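Side-chain contacts in uncharacterized protein AF_0924 (Archaeoglobus fulgidus, PDB 3DT5), which is of unknown function but probably spans the cell membrane and carries a C-terminal domain, the part described here, that binds a calcium ion: residues A[68-73]-A[92-97]; A[72-77]-A[83-88]; A[32-37]-A[45-50]; A[53-58]-A[64-69]. One frame throughout, in Å; residues are numbered along the deposited sequence.

How the interactions relate
Followed from the N terminus, the first contact is interaction 3, which closes the short loop between helices 16-35 and 43-52 before the others open. Interaction 4 comes next, folding the chain back around helix 60-65; it hands over to interaction 1 at M68 and H69, which the two share, and closes before interaction 2 opens. Interaction 1 spans the widest loop, from 68-73 to helix 88-116, and encloses the beta hairpin of interaction 2, which starts on the same residues, F72 and K73. Packing of F70 on I47, and of W83 on F34 and I47, joins interactions 1, 2 and 3 into one aromatic core beside the calcium site.

Interaction 1. Residues A[68-73]-A[92-97]; sequences MHFKFK and EQWKEA. With CA (calcium ion), chain B.
With CG of F70 swung opposite the backbone nitrogen (chi1 172°), its ring meets that of W94 as a T-shaped (edge-to-face) pair. The pair fastens the calcium-binding loop between helix 60-65 and strand 74-75 to the long helix 88-116. F70 presents its edge to the six-membered ring of W94, with centroids 5.4 Å apart and planes at 74°. The touching atom is CD1, which stands over one face of the indole, displaced toward the rim and 3.8 Å from W94 CE2; F70 CB adds a second touch at W94 CZ2, 4.0 Å away. The pair is part of a larger aromatic cluster, because F34 stacks on W94 and W83 meets F70 edge-to-face. Replacing W94 by an alanine would probably leave the F70 edge without the face it rests against and open a gap beside F34 and F85. F70 immediately precedes the metal ligand K71, whose O binds the calcium ion at 2.4 Å, together with E44, A74 and D75, while E48 holds the backbone nitrogens of F70 and K71. The indole nitrogen, although buried, has no hydrogen-bond partner in the model: the nearby H69 O lies in the ring plane at the edge, but 4.0 Å from W94 NE1.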
# COMPACT_ATOMS: atom_id res chain seq x y z
N MSE A 68 -11.35 3.15 -3.66
CA MSE A 68 -11.56 2.47 -4.94
C MSE A 68 -10.86 3.17 -6.09
O MSE A 68 -10.65 2.58 -7.15
CB MSE A 68 -13.05 2.54 -5.28
CG MSE A 68 -13.54 1.31 -5.97
SE MSE A 68 -13.66 -0.04 -4.59
CE MSE A 68 -13.93 1.08 -2.99
N HIS A 69 -10.57 4.45 -5.90
CA HIS A 69 -10.10 5.33 -6.96
C HIS A 69 -8.89 6.10 -6.47
O HIS A 69 -8.81 6.42 -5.30
CB HIS A 69 -11.18 6.34 -7.36
CG HIS A 69 -12.42 5.72 -7.92
ND1 HIS A 69 -12.45 5.10 -9.15
CD2 HIS A 69 -13.68 5.62 -7.42
CE1 HIS A 69 -13.67 4.64 -9.38
NE2 HIS A 69 -14.43 4.93 -8.34
N PHE A 70 -7.96 6.42 -7.35
CA PHE A 70 -6.75 7.13 -6.91
C PHE A 70 -6.23 8.13 -7.96
O PHE A 70 -5.86 9.25 -7.60
CB PHE A 70 -5.62 6.14 -6.57
CG PHE A 70 -4.30 6.83 -6.29
CD1 PHE A 70 -4.11 7.55 -5.11
CD2 PHE A 70 -3.27 6.83 -7.25
CE1 PHE A 70 -2.89 8.22 -4.86
CE2 PHE A 70 -2.06 7.51 -7.00
CZ PHE A 70 -1.89 8.19 -5.80
N LYS A 71 -6.17 7.69 -9.21
CA LYS A 71 -5.52 8.42 -10.32
C LYS A 71 -5.87 9.90 -10.36
O LYS A 71 -5.00 10.74 -10.56
CB LYS A 71 -6.05 7.89 -11.66
CG LYS A 71 -5.34 6.73 -12.23
CD LYS A 71 -5.94 6.35 -13.60
CE LYS A 71 -5.66 7.39 -14.67
NZ LYS A 71 -4.69 6.91 -15.74
N PHE A 72 -7.17 10.20 -10.29
CA PHE A 72 -7.58 11.57 -10.46
C PHE A 72 -7.67 12.35 -9.16
O PHE A 72 -8.20 13.46 -9.13
CB PHE A 72 -8.86 11.61 -11.31
CG PHE A 72 -8.68 11.01 -12.68
CD1 PHE A 72 -7.79 11.59 -13.59
CD2 PHE A 72 -9.36 9.85 -13.04
CE1 PHE A 72 -7.59 11.02 -14.88
CE2 PHE A 72 -9.17 9.25 -14.33
CZ PHE A 72 -8.30 9.85 -15.25
N LYS A 73 -7.12 11.80 -8.08
CA LYS A 73 -7.17 12.45 -6.78
C LYS A 73 -5.83 13.02 -6.39
O LYS A 73 -5.74 13.80 -5.44
CB LYS A 73 -7.58 11.46 -5.65
CG LYS A 73 -8.82 10.59 -5.89
CD LYS A 73 -10.03 11.37 -6.06
CE LYS A 73 -11.16 10.64 -5.35
NZ LYS A 73 -12.08 10.11 -6.33
N GLU A 92 -6.87 12.32 3.73
CA GLU A 92 -7.20 11.72 5.01
C GLU A 92 -7.61 10.25 4.84
O GLU A 92 -7.18 9.40 5.67
CB GLU A 92 -8.27 12.53 5.77
CG GLU A 92 -7.82 13.94 6.19
CD GLU A 92 -6.65 13.95 7.20
OE1 GLU A 92 -6.41 12.94 7.89
OE2 GLU A 92 -5.99 15.01 7.34
N GLN A 93 -8.41 9.94 3.80
CA GLN A 93 -8.82 8.54 3.49
C GLN A 93 -7.59 7.68 3.25
O GLN A 93 -7.49 6.58 3.78
CB GLN A 93 -9.66 8.43 2.21
CG GLN A 93 -11.01 9.04 2.27
CD GLN A 93 -12.03 8.23 1.48
OE1 GLN A 93 -11.71 7.66 0.42
NE2 GLN A 93 -13.26 8.16 2.01
N TRP A 94 -6.67 8.19 2.45
CA TRP A 94 -5.46 7.45 2.13
C TRP A 94 -4.55 7.32 3.32
O TRP A 94 -3.96 6.26 3.52
CB TRP A 94 -4.70 8.04 0.91
CG TRP A 94 -5.24 7.48 -0.35
CD1 TRP A 94 -6.19 8.02 -1.15
CD2 TRP A 94 -4.93 6.18 -0.90
NE1 TRP A 94 -6.49 7.16 -2.16
CE2 TRP A 94 -5.74 6.02 -2.04
CE3 TRP A 94 -4.09 5.13 -0.50
CZ2 TRP A 94 -5.71 4.85 -2.83
CZ3 TRP A 94 -4.06 3.94 -1.30
CH2 TRP A 94 -4.86 3.84 -2.45
N LYS A 95 -4.42 8.37 4.13
CA LYS A 95 -3.56 8.20 5.32
C LYS A 95 -4.08 7.07 6.24
O LYS A 95 -3.34 6.23 6.72
CB LYS A 95 -3.47 9.52 6.08
CG LYS A 95 -2.39 9.44 7.18
CD LYS A 95 -2.68 10.35 8.37
CE LYS A 95 -2.25 9.62 9.67
NZ LYS A 95 -2.85 10.29 10.89
N GLU A 96 -5.39 7.08 6.48
CA GLU A 96 -6.05 6.05 7.28
C GLU A 96 -5.85 4.65 6.66
O GLU A 96 -5.53 3.68 7.35
CB GLU A 96 -7.52 6.44 7.36
CG GLU A 96 -8.43 5.40 7.85
CD GLU A 96 -9.84 5.98 8.12
OE1 GLU A 96 -9.96 7.21 8.43
OE2 GLU A 96 -10.81 5.19 8.04
N ALA A 97 -6.05 4.54 5.35
CA ALA A 97 -5.92 3.24 4.69
C ALA A 97 -4.48 2.73 4.69
O ALA A 97 -4.28 1.53 4.87
CB ALA A 97 -6.49 3.29 3.27
CA CA B . -3.03 11.90 -11.13

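Interaction 2. Residues A[72-77]-A[83-88]; sequences FKADKI and WTFYAK. With CA (calcium ion), chain B.
A74 and D75 of a beta hairpin supply two ligands of the calcium site, and D75 and Y86 show how one carboxylate can serve both a metal and a side chain. D75 OD1 binds the calcium ion at 2.4 Å, while OD2 accepts a hydrogen bond from the Y86 hydroxyl, with D75 OD2 and Y86 OH 2.5 Å apart. OD2 receives it on its anti lone pair, the one facing away from OD1, and carboxylate and ring are turned 72° against each other. Held at both oxygens, the carboxylate is probably restrained from turning about chi2. A74 O is the other hairpin ligand, and K71 and E44 complete the protein side. The scaffold is an antiparallel hairpin of strands 74-75 and 83-85, the latter also pairing with strand 130-131. D75 and T84 form its hydrogen-bonded pair, T84 N reaching D75 O at 2.8 Å, and Y86 N bonds to K73 O. A74 and F85 share one face of the sheet, where A74 CB lies over the centre of the F85 ring, 3.9 Å from its centroid, in a CH-pi contact. K76, extended beyond CG, lies over W83: its CE is 3.4 Å from W83 CE2, and its NZ makes a cation-pi contact with the indole while donating to A81 O. W83 NE1 donates to A33 O of helix 16-35. A leucine in place of W83 would probably deprive the K76 chain of its aromatic bed and leave A33 O without the indole N-H. Toward the connecting turn, one water bridges I77 N and T84 OG1.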
# COMPACT_ATOMS: atom_id res chain seq x y z
N PHE A 72 -7.17 10.20 -10.29
CA PHE A 72 -7.58 11.57 -10.46
C PHE A 72 -7.67 12.35 -9.16
O PHE A 72 -8.20 13.46 -9.13
CB PHE A 72 -8.86 11.61 -11.31
CG PHE A 72 -8.68 11.01 -12.68
CD1 PHE A 72 -7.79 11.59 -13.59
CD2 PHE A 72 -9.36 9.85 -13.04
CE1 PHE A 72 -7.59 11.02 -14.88
CE2 PHE A 72 -9.17 9.25 -14.33
CZ PHE A 72 -8.30 9.85 -15.25
N LYS A 73 -7.12 11.80 -8.08
CA LYS A 73 -7.17 12.45 -6.78
C LYS A 73 -5.83 13.02 -6.39
O LYS A 73 -5.74 13.80 -5.44
CB LYS A 73 -7.58 11.46 -5.65
CG LYS A 73 -8.82 10.59 -5.89
CD LYS A 73 -10.03 11.37 -6.06
CE LYS A 73 -11.16 10.64 -5.35
NZ LYS A 73 -12.08 10.11 -6.33
N ALA A 74 -4.77 12.65 -7.11
CA ALA A 74 -3.41 13.04 -6.69
C ALA A 74 -2.45 12.98 -7.88
O ALA A 74 -2.77 12.39 -8.89
CB ALA A 74 -2.94 12.10 -5.56
N ASP A 75 -1.29 13.62 -7.73
CA ASP A 75 -0.21 13.67 -8.72
C ASP A 75 1.09 13.83 -7.98
O ASP A 75 1.12 14.42 -6.91
CB ASP A 75 -0.32 14.90 -9.66
CG ASP A 75 -1.41 14.78 -10.69
OD1 ASP A 75 -1.50 13.72 -11.35
OD2 ASP A 75 -2.14 15.77 -10.90
N LYS A 76 2.19 13.37 -8.60
CA LYS A 76 3.55 13.80 -8.19
C LYS A 76 3.94 14.99 -9.11
O LYS A 76 3.88 14.88 -10.33
CB LYS A 76 4.58 12.66 -8.34
CG LYS A 76 4.30 11.53 -7.35
CD LYS A 76 5.55 10.79 -6.96
CE LYS A 76 5.23 9.54 -6.06
NZ LYS A 76 6.50 9.00 -5.44
N ILE A 77 4.31 16.11 -8.50
CA ILE A 77 4.54 17.37 -9.20
C ILE A 77 5.93 17.87 -8.85
O ILE A 77 6.41 17.57 -7.74
CB ILE A 77 3.50 18.38 -8.71
CG1 ILE A 77 2.08 17.87 -9.07
CG2 ILE A 77 3.74 19.78 -9.26
CD1 ILE A 77 0.94 18.50 -8.16
N TRP A 83 3.13 12.35 -3.11
CA TRP A 83 1.86 12.39 -3.80
C TRP A 83 1.11 13.63 -3.27
O TRP A 83 0.90 13.76 -2.07
CB TRP A 83 1.03 11.13 -3.51
CG TRP A 83 1.58 9.88 -4.15
CD1 TRP A 83 2.26 8.85 -3.51
CD2 TRP A 83 1.51 9.54 -5.53
NE1 TRP A 83 2.60 7.88 -4.44
CE2 TRP A 83 2.13 8.27 -5.68
CE3 TRP A 83 0.94 10.17 -6.67
CZ2 TRP A 83 2.26 7.63 -6.93
CZ3 TRP A 83 1.02 9.49 -7.91
CH2 TRP A 83 1.67 8.24 -8.02
N THR A 84 0.74 14.54 -4.17
CA THR A 84 0.00 15.74 -3.78
C THR A 84 -1.46 15.43 -4.00
O THR A 84 -1.88 15.15 -5.13
CB THR A 84 0.38 16.97 -4.65
OG1 THR A 84 1.73 17.35 -4.33
CG2 THR A 84 -0.55 18.19 -4.34
N PHE A 85 -2.25 15.48 -2.93
CA PHE A 85 -3.70 15.29 -3.02
C PHE A 85 -4.36 16.65 -3.20
O PHE A 85 -3.96 17.63 -2.56
CB PHE A 85 -4.25 14.63 -1.76
CG PHE A 85 -4.03 13.16 -1.73
CD1 PHE A 85 -2.81 12.64 -1.27
CD2 PHE A 85 -4.98 12.28 -2.26
CE1 PHE A 85 -2.56 11.27 -1.27
CE2 PHE A 85 -4.74 10.91 -2.24
CZ PHE A 85 -3.52 10.40 -1.74
N TYR A 86 -5.39 16.70 -4.04
CA TYR A 86 -6.11 17.97 -4.24
C TYR A 86 -7.18 18.23 -3.21
O TYR A 86 -7.46 19.37 -2.93
CB TYR A 86 -6.64 18.09 -5.67
CG TYR A 86 -5.49 18.02 -6.66
CD1 TYR A 86 -4.53 19.03 -6.72
CD2 TYR A 86 -5.34 16.89 -7.50
CE1 TYR A 86 -3.47 18.95 -7.58
CE2 TYR A 86 -4.29 16.81 -8.36
CZ TYR A 86 -3.35 17.84 -8.41
OH TYR A 86 -2.28 17.74 -9.32
N ALA A 87 -7.79 17.18 -2.67
CA ALA A 87 -8.81 17.33 -1.64
C ALA A 87 -8.30 16.75 -0.34
O ALA A 87 -7.79 15.63 -0.31
CB ALA A 87 -10.08 16.65 -2.07
N LYS A 88 -8.43 17.53 0.73
CA LYS A 88 -7.97 17.12 2.04
C LYS A 88 -8.57 15.77 2.45
O LYS A 88 -7.88 14.94 3.04
CB LYS A 88 -8.33 18.19 3.07
CG LYS A 88 -8.07 17.78 4.52
CD LYS A 88 -8.10 19.03 5.42
CE LYS A 88 -8.15 18.69 6.92
NZ LYS A 88 -8.41 19.92 7.75
CA CA B . -3.03 11.90 -11.13
O HOH W 1 -7.94 14.62 -4.11
O HOH W 2 3.92 16.18 -5.62

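Interaction 3. Residues A[32-37]-A[45-50]; sequences KAFSSY and DEIETI
I47 packs its two branches against A33 and F34 together, an example of a single branched side chain serving two neighbours on another helix through apolar contacts. I47 CG1 lies 3.7 Å from A33 CB, and its terminal CD1 touches the same methyl. On the F34 side, CD1 of I47 comes within 3.8 Å of F34 CE2, and the other branch, I47 CG2, meets that ring atom at 3.9 Å, so both arms of the isoleucine are used. The placing of the two branches follows from chi1 of -65°, which sets CG1 opposite the carbonyl carbon and CG2 opposite the backbone nitrogen; chi2 near 168° then stretches CD1 out toward the partner helix. The ring of F34 and the I47 chain meet at a slant. Helices 16-35 and 43-52, consecutive in the chain, are pinned together here close to the loop that joins them. The A33 and I47 alpha carbons approach to 7.2 Å, a closeness that the small alanine side chain permits. I47 also packs on F70 and W83, placing the contact within the aromatic core. Hydrogen bonding adds nothing directly between the two segments but secures helix 43-52 from within: T49 N and T49 OG1 both donate to D45 O, from opposite faces of its carbonyl plane, OG1 at 3.0 Å. D45 and E48 turn to the calcium-binding loop instead, D45 OD1 forming a salt bridge with K71 NZ.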
# COMPACT_ATOMS: atom_id res chain seq x y z
N LYS A 32 5.36 0.17 -1.21
CA LYS A 32 6.38 0.88 -2.01
C LYS A 32 5.84 2.08 -2.78
O LYS A 32 6.47 3.11 -2.83
CB LYS A 32 7.10 -0.08 -2.94
CG LYS A 32 8.06 -0.96 -2.13
CD LYS A 32 9.22 -1.47 -2.91
CE LYS A 32 8.89 -2.78 -3.58
NZ LYS A 32 10.02 -3.79 -3.64
N ALA A 33 4.70 1.94 -3.43
CA ALA A 33 4.09 3.05 -4.19
C ALA A 33 3.89 4.29 -3.34
O ALA A 33 3.91 5.40 -3.87
CB ALA A 33 2.71 2.61 -4.81
N PHE A 34 3.65 4.11 -2.04
CA PHE A 34 3.40 5.26 -1.14
C PHE A 34 4.54 5.58 -0.18
O PHE A 34 4.40 6.46 0.66
CB PHE A 34 2.08 5.03 -0.38
CG PHE A 34 0.88 5.23 -1.27
CD1 PHE A 34 0.38 6.51 -1.51
CD2 PHE A 34 0.31 4.15 -1.95
CE1 PHE A 34 -0.73 6.69 -2.37
CE2 PHE A 34 -0.79 4.33 -2.81
CZ PHE A 34 -1.29 5.62 -3.02
N SER A 35 5.67 4.89 -0.32
CA SER A 35 6.77 5.10 0.60
C SER A 35 8.18 5.07 -0.02
O SER A 35 9.14 5.56 0.59
CB SER A 35 6.69 4.10 1.76
OG SER A 35 6.99 2.79 1.33
N SER A 36 8.33 4.52 -1.21
CA SER A 36 9.64 4.50 -1.81
C SER A 36 9.69 5.56 -2.95
O SER A 36 8.66 5.97 -3.48
CB SER A 36 10.00 3.08 -2.24
OG SER A 36 9.91 2.92 -3.63
N TYR A 37 10.87 6.04 -3.28
CA TYR A 37 10.98 7.13 -4.28
C TYR A 37 10.71 6.73 -5.73
O TYR A 37 10.58 7.59 -6.61
CB TYR A 37 12.35 7.78 -4.17
CG TYR A 37 12.54 8.58 -2.92
CD1 TYR A 37 11.45 8.93 -2.13
CD2 TYR A 37 13.81 9.01 -2.53
CE1 TYR A 37 11.61 9.67 -0.97
CE2 TYR A 37 13.98 9.76 -1.36
CZ TYR A 37 12.86 10.08 -0.60
OH TYR A 37 13.00 10.79 0.56
N ASP A 45 -1.33 4.08 -12.63
CA ASP A 45 -2.15 2.98 -13.15
C ASP A 45 -1.89 1.68 -12.37
O ASP A 45 -2.84 0.87 -12.12
CB ASP A 45 -1.93 2.75 -14.63
CG ASP A 45 -2.50 3.87 -15.50
OD1 ASP A 45 -3.59 4.41 -15.20
OD2 ASP A 45 -1.82 4.20 -16.48
N GLU A 46 -0.64 1.46 -11.96
CA GLU A 46 -0.34 0.31 -11.10
C GLU A 46 -1.05 0.36 -9.75
O GLU A 46 -1.56 -0.64 -9.28
CB GLU A 46 1.17 0.13 -10.89
CG GLU A 46 1.94 -0.23 -12.16
CD GLU A 46 3.44 0.01 -12.00
OE1 GLU A 46 3.88 0.43 -10.89
OE2 GLU A 46 4.18 -0.21 -12.98
N ILE A 47 -1.12 1.54 -9.12
CA ILE A 47 -1.90 1.70 -7.92
C ILE A 47 -3.39 1.45 -8.22
O ILE A 47 -4.06 0.74 -7.47
CB ILE A 47 -1.72 3.13 -7.30
CG1 ILE A 47 -0.25 3.32 -6.83
CG2 ILE A 47 -2.70 3.38 -6.11
CD1 ILE A 47 0.06 4.73 -6.50
N GLU A 48 -3.93 2.03 -9.30
CA GLU A 48 -5.33 1.76 -9.64
C GLU A 48 -5.60 0.28 -9.76
O GLU A 48 -6.63 -0.21 -9.27
CB GLU A 48 -5.71 2.40 -11.00
CG GLU A 48 -5.96 3.84 -10.90
CD GLU A 48 -7.30 4.12 -10.27
OE1 GLU A 48 -8.29 3.41 -10.57
OE2 GLU A 48 -7.35 5.04 -9.46
N THR A 49 -4.69 -0.41 -10.43
CA THR A 49 -4.78 -1.85 -10.59
C THR A 49 -4.74 -2.60 -9.28
O THR A 49 -5.58 -3.50 -9.04
CB THR A 49 -3.65 -2.36 -11.50
OG1 THR A 49 -3.90 -1.81 -12.79
CG2 THR A 49 -3.69 -3.93 -11.62
N ILE A 50 -3.80 -2.23 -8.41
CA ILE A 50 -3.75 -2.88 -7.07
C ILE A 50 -5.06 -2.74 -6.28
O ILE A 50 -5.53 -3.70 -5.66
CB ILE A 50 -2.53 -2.39 -6.23
CG1 ILE A 50 -1.24 -2.89 -6.87
CG2 ILE A 50 -2.62 -2.86 -4.77
CD1 ILE A 50 0.02 -2.14 -6.35

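Interaction 4. Residues A[53-58]-A[64-69]; sequences CRRYLA and RVLPMH
This is a contact of a side chain with backbone carbonyls: R55, in the turn after helix 43-52, reaches L66 and P67, which follow helix 60-65. Its guanidinium is set edge-on to both oxygens. NH2 of R55 donates to L66 O at 3.1 Å, nearly straight at 160° and almost exactly in the guanidinium plane, while NH1 adds a weak bond to the same oxygen. NH1 also bonds to P67 O at 3.2 Å, but comes from well above the carbonyl plane, away from a lone pair. Apolar groups cover the two faces: L66 CD2 lies 3.6 Å from R55 NH1 on one, and on the opposite face the selenium of selenomethionine M68 sits over the centre, 3.7 Å from R55 NH1. A bend at chi3 (98°) lets the group turn flat between them. R55 and M68 each have two modelled conformations, of which one is described. NH1 further donates to I51 O, near the end of helix 43-52; with three acceptors for two hydrogens, it must share one, the L66 bond being weak. Its positive charge, probably eased by these oxygens, thus ties helix 43-52 to the chain after helix 60-65.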
# COMPACT_ATOMS: atom_id res chain seq x y z
N CYS A 53 -8.19 -4.55 -9.15
CA CYS A 53 -7.88 -5.89 -9.60
C CYS A 53 -7.19 -6.79 -8.55
O CYS A 53 -7.25 -8.00 -8.64
CB CYS A 53 -6.97 -5.76 -10.81
SG CYS A 53 -6.31 -7.28 -11.37
N ARG A 54 -6.48 -6.18 -7.59
CA ARG A 54 -5.79 -7.00 -6.57
C ARG A 54 -6.41 -6.92 -5.20
O ARG A 54 -5.84 -7.46 -4.24
CB ARG A 54 -4.29 -6.70 -6.53
CG ARG A 54 -3.69 -6.86 -7.91
CD ARG A 54 -2.21 -6.95 -7.89
NE ARG A 54 -1.64 -6.79 -9.23
CZ ARG A 54 -0.34 -6.58 -9.47
NH1 ARG A 54 0.55 -6.51 -8.46
NH2 ARG A 54 0.06 -6.44 -10.73
N ARG A 55 -7.61 -6.35 -5.10
CA ARG A 55 -8.34 -6.39 -3.81
C ARG A 55 -8.57 -7.78 -3.28
O ARG A 55 -8.67 -7.97 -2.07
CB ARG A 55 -9.71 -5.68 -3.96
CG ARG A 55 -9.58 -4.19 -4.01
CD ARG A 55 -10.95 -3.57 -4.15
NE ARG A 55 -11.49 -3.10 -2.88
CZ ARG A 55 -11.26 -1.90 -2.33
NH1 ARG A 55 -10.46 -1.01 -2.93
NH2 ARG A 55 -11.86 -1.60 -1.16
N TYR A 56 -8.65 -8.78 -4.16
CA TYR A 56 -8.85 -10.13 -3.67
C TYR A 56 -7.69 -10.62 -2.79
O TYR A 56 -7.81 -11.66 -2.16
CB TYR A 56 -9.11 -11.10 -4.82
CG TYR A 56 -7.89 -11.42 -5.64
CD1 TYR A 56 -7.17 -12.60 -5.42
CD2 TYR A 56 -7.45 -10.55 -6.65
CE1 TYR A 56 -6.00 -12.89 -6.15
CE2 TYR A 56 -6.31 -10.84 -7.38
CZ TYR A 56 -5.61 -12.02 -7.13
OH TYR A 56 -4.47 -12.30 -7.85
N LEU A 57 -6.60 -9.86 -2.73
CA LEU A 57 -5.45 -10.26 -1.91
C LEU A 57 -5.44 -9.55 -0.54
O LEU A 57 -4.68 -9.92 0.37
CB LEU A 57 -4.15 -10.01 -2.68
CG LEU A 57 -3.99 -10.90 -3.92
CD1 LEU A 57 -2.88 -10.32 -4.76
CD2 LEU A 57 -3.71 -12.40 -3.51
N ALA A 58 -6.33 -8.57 -0.38
CA ALA A 58 -6.36 -7.72 0.83
C ALA A 58 -7.21 -8.44 1.94
O ALA A 58 -8.15 -9.19 1.61
CB ALA A 58 -6.97 -6.37 0.50
N ARG A 64 -12.40 -2.58 4.05
CA ARG A 64 -13.35 -1.59 4.59
C ARG A 64 -12.98 -0.13 4.31
O ARG A 64 -13.86 0.72 4.18
CB ARG A 64 -13.57 -1.81 6.08
CG ARG A 64 -14.55 -2.99 6.22
CD ARG A 64 -14.69 -3.56 7.53
NE ARG A 64 -15.99 -4.21 7.50
CZ ARG A 64 -16.39 -5.17 8.33
NH1 ARG A 64 -15.57 -5.62 9.28
NH2 ARG A 64 -17.62 -5.66 8.22
N VAL A 65 -11.68 0.15 4.30
CA VAL A 65 -11.22 1.55 4.26
C VAL A 65 -10.43 1.87 3.00
O VAL A 65 -10.17 3.04 2.73
CB VAL A 65 -10.37 1.96 5.54
CG1 VAL A 65 -11.22 1.83 6.83
CG2 VAL A 65 -9.12 1.10 5.66
N LEU A 66 -10.05 0.86 2.22
CA LEU A 66 -9.17 1.12 1.08
C LEU A 66 -9.97 1.83 -0.03
O LEU A 66 -11.01 1.28 -0.46
CB LEU A 66 -8.59 -0.20 0.53
CG LEU A 66 -7.62 -0.13 -0.66
CD1 LEU A 66 -6.28 0.56 -0.23
CD2 LEU A 66 -7.38 -1.57 -1.20
N PRO A 67 -9.55 3.04 -0.48
CA PRO A 67 -10.29 3.72 -1.54
C PRO A 67 -10.32 2.89 -2.85
O PRO A 67 -9.44 2.04 -3.09
CB PRO A 67 -9.46 5.01 -1.79
CG PRO A 67 -8.74 5.26 -0.44
CD PRO A 67 -8.39 3.84 -0.04
N MSE A 68 -11.35 3.15 -3.66
CA MSE A 68 -11.56 2.47 -4.94
C MSE A 68 -10.86 3.17 -6.09
O MSE A 68 -10.65 2.58 -7.15
CB MSE A 68 -13.05 2.54 -5.28
CG MSE A 68 -13.54 1.31 -5.97
SE MSE A 68 -13.66 -0.04 -4.59
CE MSE A 68 -13.93 1.08 -2.99
N HIS A 69 -10.57 4.45 -5.90
CA HIS A 69 -10.10 5.33 -6.96
C HIS A 69 -8.89 6.10 -6.47
O HIS A 69 -8.81 6.42 -5.30
CB HIS A 69 -11.18 6.34 -7.36
CG HIS A 69 -12.42 5.72 -7.92
ND1 HIS A 69 -12.45 5.10 -9.15
CD2 HIS A 69 -13.68 5.62 -7.42
CE1 HIS A 69 -13.67 4.64 -9.38
NE2 HIS A 69 -14.43 4.93 -8.34